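1-pyrroline-5-carboxylate dehydrogenase (Thermus thermophilus, PDB 1UZB) probably catalyses the NAD(P)+-dependent oxidation of the semialdehyde in equilibrium with 1-pyrroline-5-carboxylate to glutamate, the last step of proline breakdown. Local coordinates at residues G35-L40 and V65-K70; M53-P58 and D211-G216. All blocks are in the same frame, centred on the assembly; numbering follows the deposited sequence.

Contact 1 of 2, residues G35-L40 and V65-K70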
loop_
_atom_site.group_PDB
_atom_site.type_symbol
_atom_site.label_atom_id
_atom_site.label_comp_id
_atom_site.label_asym_id
_atom_site.label_seq_id
_atom_site.Cartn_x
_atom_site.Cartn_y
_atom_site.Cartn_z
ATOM N N GLY A 35 48.905 12.180 24.006
ATOM C CA GLY A 35 49.148 12.237 25.439
ATOM C C GLY A 35 47.936 12.614 26.268
ATOM O O GLY A 35 47.969 12.528 27.496
ATOM N N ARG A 36 46.865 13.033 25.603
ATOM C CA ARG A 36 45.640 13.424 26.289
ATOM C C ARG A 36 45.064 12.261 27.092
ATOM O O ARG A 36 45.197 11.101 26.701
ATOM C CB ARG A 36 44.612 13.910 25.266
ATOM C CG ARG A 36 43.288 14.354 25.861
ATOM C CD ARG A 36 42.351 14.834 24.767
ATOM N NE ARG A 36 41.015 15.138 25.270
ATOM C CZ ARG A 36 39.982 15.448 24.495
ATOM N NH1 ARG A 36 40.129 15.494 23.178
ATOM N NH2 ARG A 36 38.800 15.708 25.037
ATOM N N HIS A 37 44.431 12.577 28.218
ATOM C CA HIS A 37 43.835 11.562 29.080
ATOM C C HIS A 37 42.312 11.581 29.007
ATOM O O HIS A 37 41.693 12.632 29.157
ATOM C CB HIS A 37 44.261 11.779 30.531
ATOM C CG HIS A 37 43.758 10.725 31.466
ATOM N ND1 HIS A 37 44.226 9.429 31.445
ATOM C CD2 HIS A 37 42.810 10.766 32.432
ATOM C CE1 HIS A 37 43.590 8.718 32.358
ATOM N NE2 HIS A 37 42.726 9.506 32.971
ATOM N N TYR A 38 41.713 10.413 28.789
ATOM C CA TYR A 38 40.259 10.308 28.700
ATOM C C TYR A 38 39.716 9.418 29.816
ATOM O O TYR A 38 40.093 8.256 29.932
ATOM C CB TYR A 38 39.844 9.723 27.345
ATOM C CG TYR A 38 40.462 10.406 26.141
ATOM C CD1 TYR A 38 41.790 10.168 25.784
ATOM C CD2 TYR A 38 39.719 11.290 25.359
ATOM C CE1 TYR A 38 42.363 10.796 24.677
ATOM C CE2 TYR A 38 40.282 11.923 24.252
ATOM C CZ TYR A 38 41.601 11.670 23.917
ATOM O OH TYR A 38 42.152 12.295 22.821
ATOM N N PRO A 39 38.819 9.957 30.655
ATOM C CA PRO A 39 38.252 9.164 31.752
ATOM C C PRO A 39 37.161 8.200 31.282
ATOM O O PRO A 39 36.886 8.085 30.085
ATOM C CB PRO A 39 37.679 10.226 32.691
ATOM C CG PRO A 39 38.437 11.484 32.331
ATOM C CD PRO A 39 38.510 11.383 30.838
ATOM N N LEU A 40 36.562 7.495 32.236
ATOM C CA LEU A 40 35.459 6.590 31.942
ATOM C C LEU A 40 34.241 7.508 31.825
ATOM O O LEU A 40 34.307 8.675 32.201
ATOM C CB LEU A 40 35.221 5.625 33.111
ATOM C CG LEU A 40 36.397 4.838 33.703
ATOM C CD1 LEU A 40 35.923 4.017 34.902
ATOM C CD2 LEU A 40 36.991 3.932 32.641
ATOM N N VAL A 65 49.478 7.717 21.936
ATOM C CA VAL A 65 48.385 8.480 21.350
ATOM C C VAL A 65 47.570 9.117 22.469
ATOM O O VAL A 65 47.160 10.272 22.373
ATOM C CB VAL A 65 47.472 7.576 20.486
ATOM C CG1 VAL A 65 46.285 8.378 19.959
ATOM C CG2 VAL A 65 48.271 6.997 19.327
ATOM N N GLY A 66 47.353 8.358 23.538
ATOM C CA GLY A 66 46.602 8.871 24.667
ATOM C C GLY A 66 46.471 7.822 25.747
ATOM O O GLY A 66 46.879 6.675 25.565
ATOM N N THR A 67 45.919 8.215 26.887
ATOM C CA THR A 67 45.717 7.279 27.979
ATOM C C THR A 67 44.269 7.409 28.402
ATOM O O THR A 67 43.627 8.422 28.130
ATOM C CB THR A 67 46.612 7.598 29.195
ATOM O OG1 THR A 67 46.265 8.884 29.725
ATOM C CG2 THR A 67 48.079 7.584 28.798
ATOM N N THR A 68 43.747 6.379 29.052
ATOM C CA THR A 68 42.374 6.425 29.526
ATOM C C THR A 68 42.315 5.834 30.920
ATOM O O THR A 68 43.260 5.185 31.377
ATOM C CB THR A 68 41.416 5.605 28.638
ATOM O OG1 THR A 68 41.696 4.208 28.798
ATOM C CG2 THR A 68 41.571 5.993 27.174
ATOM N N ALA A 69 41.201 6.072 31.599
ATOM C CA ALA A 69 41.007 5.515 32.926
ATOM C C ALA A 69 40.863 4.011 32.709
ATOM O O ALA A 69 40.673 3.557 31.578
ATOM C CB ALA A 69 39.746 6.086 33.558
ATOM N N LYS A 70 40.959 3.242 33.786
ATOM C CA LYS A 70 40.848 1.793 33.699
ATOM C C LYS A 70 39.740 1.327 34.628
ATOM O O LYS A 70 39.815 1.524 35.841
ATOM C CB LYS A 70 42.174 1.142 34.095
ATOM C CG LYS A 70 42.174 -0.374 34.006
ATOM C CD LYS A 70 43.498 -0.946 34.477
ATOM C CE LYS A 70 43.475 -2.464 34.478
ATOM N NZ LYS A 70 44.756 -3.027 34.991
HETATM O O HOH W 1 47.986 10.921 29.588
HETATM O O HOH W 2 44.857 11.785 22.299
#

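Contact 2 of 2, residues M53-P58 and D211-G216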
loop_
_atom_site.group_PDB
_atom_site.type_symbol
_atom_site.label_atom_id
_atom_site.label_comp_id
_atom_site.label_asym_id
_atom_site.label_seq_id
_atom_site.Cartn_x
_atom_site.Cartn_y
_atom_site.Cartn_z
ATOM N N MET A 53 45.265 3.281 31.353
ATOM C CA MET A 53 45.617 2.436 30.220
ATOM C C MET A 53 46.311 3.304 29.188
ATOM O O MET A 53 45.969 4.473 29.028
ATOM C CB MET A 53 44.364 1.842 29.588
ATOM C CG MET A 53 43.602 0.878 30.460
ATOM S SD MET A 53 42.063 0.465 29.640
ATOM C CE MET A 53 42.663 -0.470 28.226
ATOM N N VAL A 54 47.272 2.727 28.478
ATOM C CA VAL A 54 48.011 3.464 27.464
ATOM C C VAL A 54 47.666 2.959 26.069
ATOM O O VAL A 54 47.559 1.755 25.844
ATOM C CB VAL A 54 49.534 3.315 27.674
ATOM C CG1 VAL A 54 50.284 4.225 26.716
ATOM C CG2 VAL A 54 49.896 3.642 29.114
ATOM N N SER A 55 47.474 3.887 25.138
ATOM C CA SER A 55 47.175 3.523 23.759
ATOM C C SER A 55 48.347 3.987 22.905
ATOM O O SER A 55 48.661 5.176 22.856
ATOM C CB SER A 55 45.886 4.192 23.287
ATOM O OG SER A 55 45.567 3.772 21.971
ATOM N N LEU A 56 48.988 3.038 22.232
ATOM C CA LEU A 56 50.151 3.333 21.407
ATOM C C LEU A 56 49.859 3.470 19.919
ATOM O O LEU A 56 48.839 2.999 19.417
ATOM C CB LEU A 56 51.204 2.242 21.603
ATOM C CG LEU A 56 51.627 1.960 23.047
ATOM C CD1 LEU A 56 52.601 0.795 23.078
ATOM C CD2 LEU A 56 52.257 3.203 23.648
ATOM N N ASN A 57 50.777 4.130 19.225
ATOM C CA ASN A 57 50.690 4.332 17.784
ATOM C C ASN A 57 51.369 3.108 17.164
ATOM O O ASN A 57 52.578 2.942 17.286
ATOM C CB ASN A 57 51.450 5.607 17.411
ATOM C CG ASN A 57 51.493 5.857 15.921
ATOM O OD1 ASN A 57 51.088 5.017 15.120
ATOM N ND2 ASN A 57 52.003 7.020 15.537
ATOM N N PRO A 58 50.607 2.234 16.489
ATOM C CA PRO A 58 51.219 1.041 15.888
ATOM C C PRO A 58 52.244 1.329 14.794
ATOM O O PRO A 58 53.018 0.446 14.419
ATOM C CB PRO A 58 50.017 0.248 15.382
ATOM C CG PRO A 58 49.016 1.322 15.053
ATOM C CD PRO A 58 49.158 2.277 16.225
ATOM N N ASP A 211 43.126 -1.724 22.219
ATOM C CA ASP A 211 43.920 -0.992 21.236
ATOM C C ASP A 211 43.244 0.240 20.648
ATOM O O ASP A 211 43.887 1.016 19.938
ATOM C CB ASP A 211 44.320 -1.924 20.088
ATOM C CG ASP A 211 45.300 -2.998 20.518
ATOM O OD1 ASP A 211 46.419 -2.644 20.942
ATOM O OD2 ASP A 211 44.952 -4.195 20.428
ATOM N N ALA A 212 41.962 0.429 20.945
ATOM C CA ALA A 212 41.221 1.556 20.395
ATOM C C ALA A 212 40.399 2.326 21.422
ATOM O O ALA A 212 39.316 2.826 21.114
ATOM C CB ALA A 212 40.315 1.057 19.267
ATOM N N VAL A 213 40.921 2.445 22.637
ATOM C CA VAL A 213 40.206 3.154 23.695
ATOM C C VAL A 213 40.081 4.668 23.476
ATOM O O VAL A 213 39.104 5.280 23.907
ATOM C CB VAL A 213 40.866 2.914 25.075
ATOM C CG1 VAL A 213 40.755 1.448 25.449
ATOM C CG2 VAL A 213 42.324 3.350 25.044
ATOM N N VAL A 214 41.054 5.278 22.805
ATOM C CA VAL A 214 40.986 6.719 22.589
ATOM C C VAL A 214 39.865 7.124 21.642
ATOM O O VAL A 214 39.100 8.041 21.937
ATOM C CB VAL A 214 42.320 7.284 22.050
ATOM C CG1 VAL A 214 42.163 8.760 21.705
ATOM C CG2 VAL A 214 43.411 7.113 23.097
ATOM N N VAL A 215 39.758 6.451 20.504
ATOM C CA VAL A 215 38.701 6.809 19.572
ATOM C C VAL A 215 37.325 6.482 20.163
ATOM O O VAL A 215 36.334 7.141 19.845
ATOM C CB VAL A 215 38.887 6.122 18.200
ATOM C CG1 VAL A 215 38.516 4.652 18.282
ATOM C CG2 VAL A 215 38.063 6.853 17.155
ATOM N N GLY A 216 37.268 5.473 21.028
ATOM C CA GLY A 216 36.011 5.129 21.668
ATOM C C GLY A 216 35.590 6.268 22.585
ATOM O O GLY A 216 34.407 6.603 22.691
HETATM O O HOH W 3 46.487 1.804 19.899
#

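Contact 1 of 2, residues G35-L40 and V65-K70
Residues 36-38 and 65-69 run side by side as parallel strands, their axes 28° apart and 4.5 Å from each other at closest approach, with His37 opposite Thr67 and Tyr38 opposite Thr68. The bonding is that of a parallel pair: Thr67 N donates to Arg36 O, Tyr38 N to Thr67 O (2.8 Å) and Ala69 N to Tyr38 O. Gly35 N adds a bond to Val65 O at 3.1 Å, reaching that oxygen from well above its carbonyl plane.

On one face of the sheet the imidazole of His37 presents its ND1 edge to Thr67 OG1, a bond of 2.7 Å with a nearly straight angle of 166°. CG of His37 stands anti to the backbone N (chi1 -176°), which swings the ring across the neighbouring strand so that CE1 lies 3.5 Å from Thr68 C. One water joins Thr67 OG1 to Gly35 O. Tyr38 projects from the opposite face, the edge of its ring at CD1 lying 3.5 Å from the backbone Thr67 O, near the ring plane; CE2 lies over the rim of the Arg36 guanidinium, itself salt-bridged to Glu33 and Glu221. Beyond the paired residues, Leu40 CG packs on Ala69 CB at 3.6 Å.

This is the central, parallel pair of the four-stranded mixed sheet near the N-terminus. With both imidazole nitrogens engaged, by Thr67 and Asp48, the rotation of the His37 ring should be fixed.

Contact 2 of 2, residues M53-P58 and D211-G216
Ser55 and Met53, two residues apart on strand 52-57, meet the first turn of helix 213-226 through Val213 and Val214. Met53 CG lies anti to the carbonyl carbon (chi1 -66°), the chain runs on extended through chi2, and a bend at chi3 of 68° brings the terminal methyl CE to 3.9 Å from Val213 CG1. The two side chains meet at a slant, methyl against methyl. The other branch of that valine, CG2, is directed at Ser55 CB, 4.1 Å away.

Val214 turns one methyl to the strand: its CG2 lies 3.8 Å from Ser55 CB. The serine is thus two-sided, its methylene resting on valine methyls while OG, held anti to the backbone N (chi1 -177°), serves the polar groups beside them. Ser55 OG stays 3.8 Å from Asp211 O, and a water spans that gap, donating to Ser55 OG at 3.0 Å and lying 2.7 Å from Asp211 O. The same water also approaches Leu56 O.

Glu123 of helix 113-124 completes the join: its OE1 bonds both Ser55 OG and Val214 N, and its OE2 bonds Val215 N. The Glu123 carboxylate thus meets the N-H groups of Val214 and Val215 in the first turn, just after the N-cap Ala212, where the helix dipole would tend to stabilise its charge. Strand and helix start are therefore tied through a shared acid and a water, with a few methyl contacts beside them.

The centres of contacts 1 and 2 lie only about 8 Å apart, on the same side of the chain's centre. Their segments alternate along the chain, in the order 35-40, 53-58, 65-70, 211-216. Strand 64-69 lies between strands 36-42 and 52-57 in a four-stranded mixed sheet, parallel to the first and antiparallel to the second. Bonds from Thr68 O to Met53 N and from Val65 N to Ser55 O, with a classic bulge at Val65-Gly66 facing Ser55, join the contacts directly. Both contacts reach helix 213-226: Val213 touches Thr68, and Val214 touches Tyr38. The N-terminal sheet is thus seated on a helix that follows strand 203-207 of the larger six-stranded sheet.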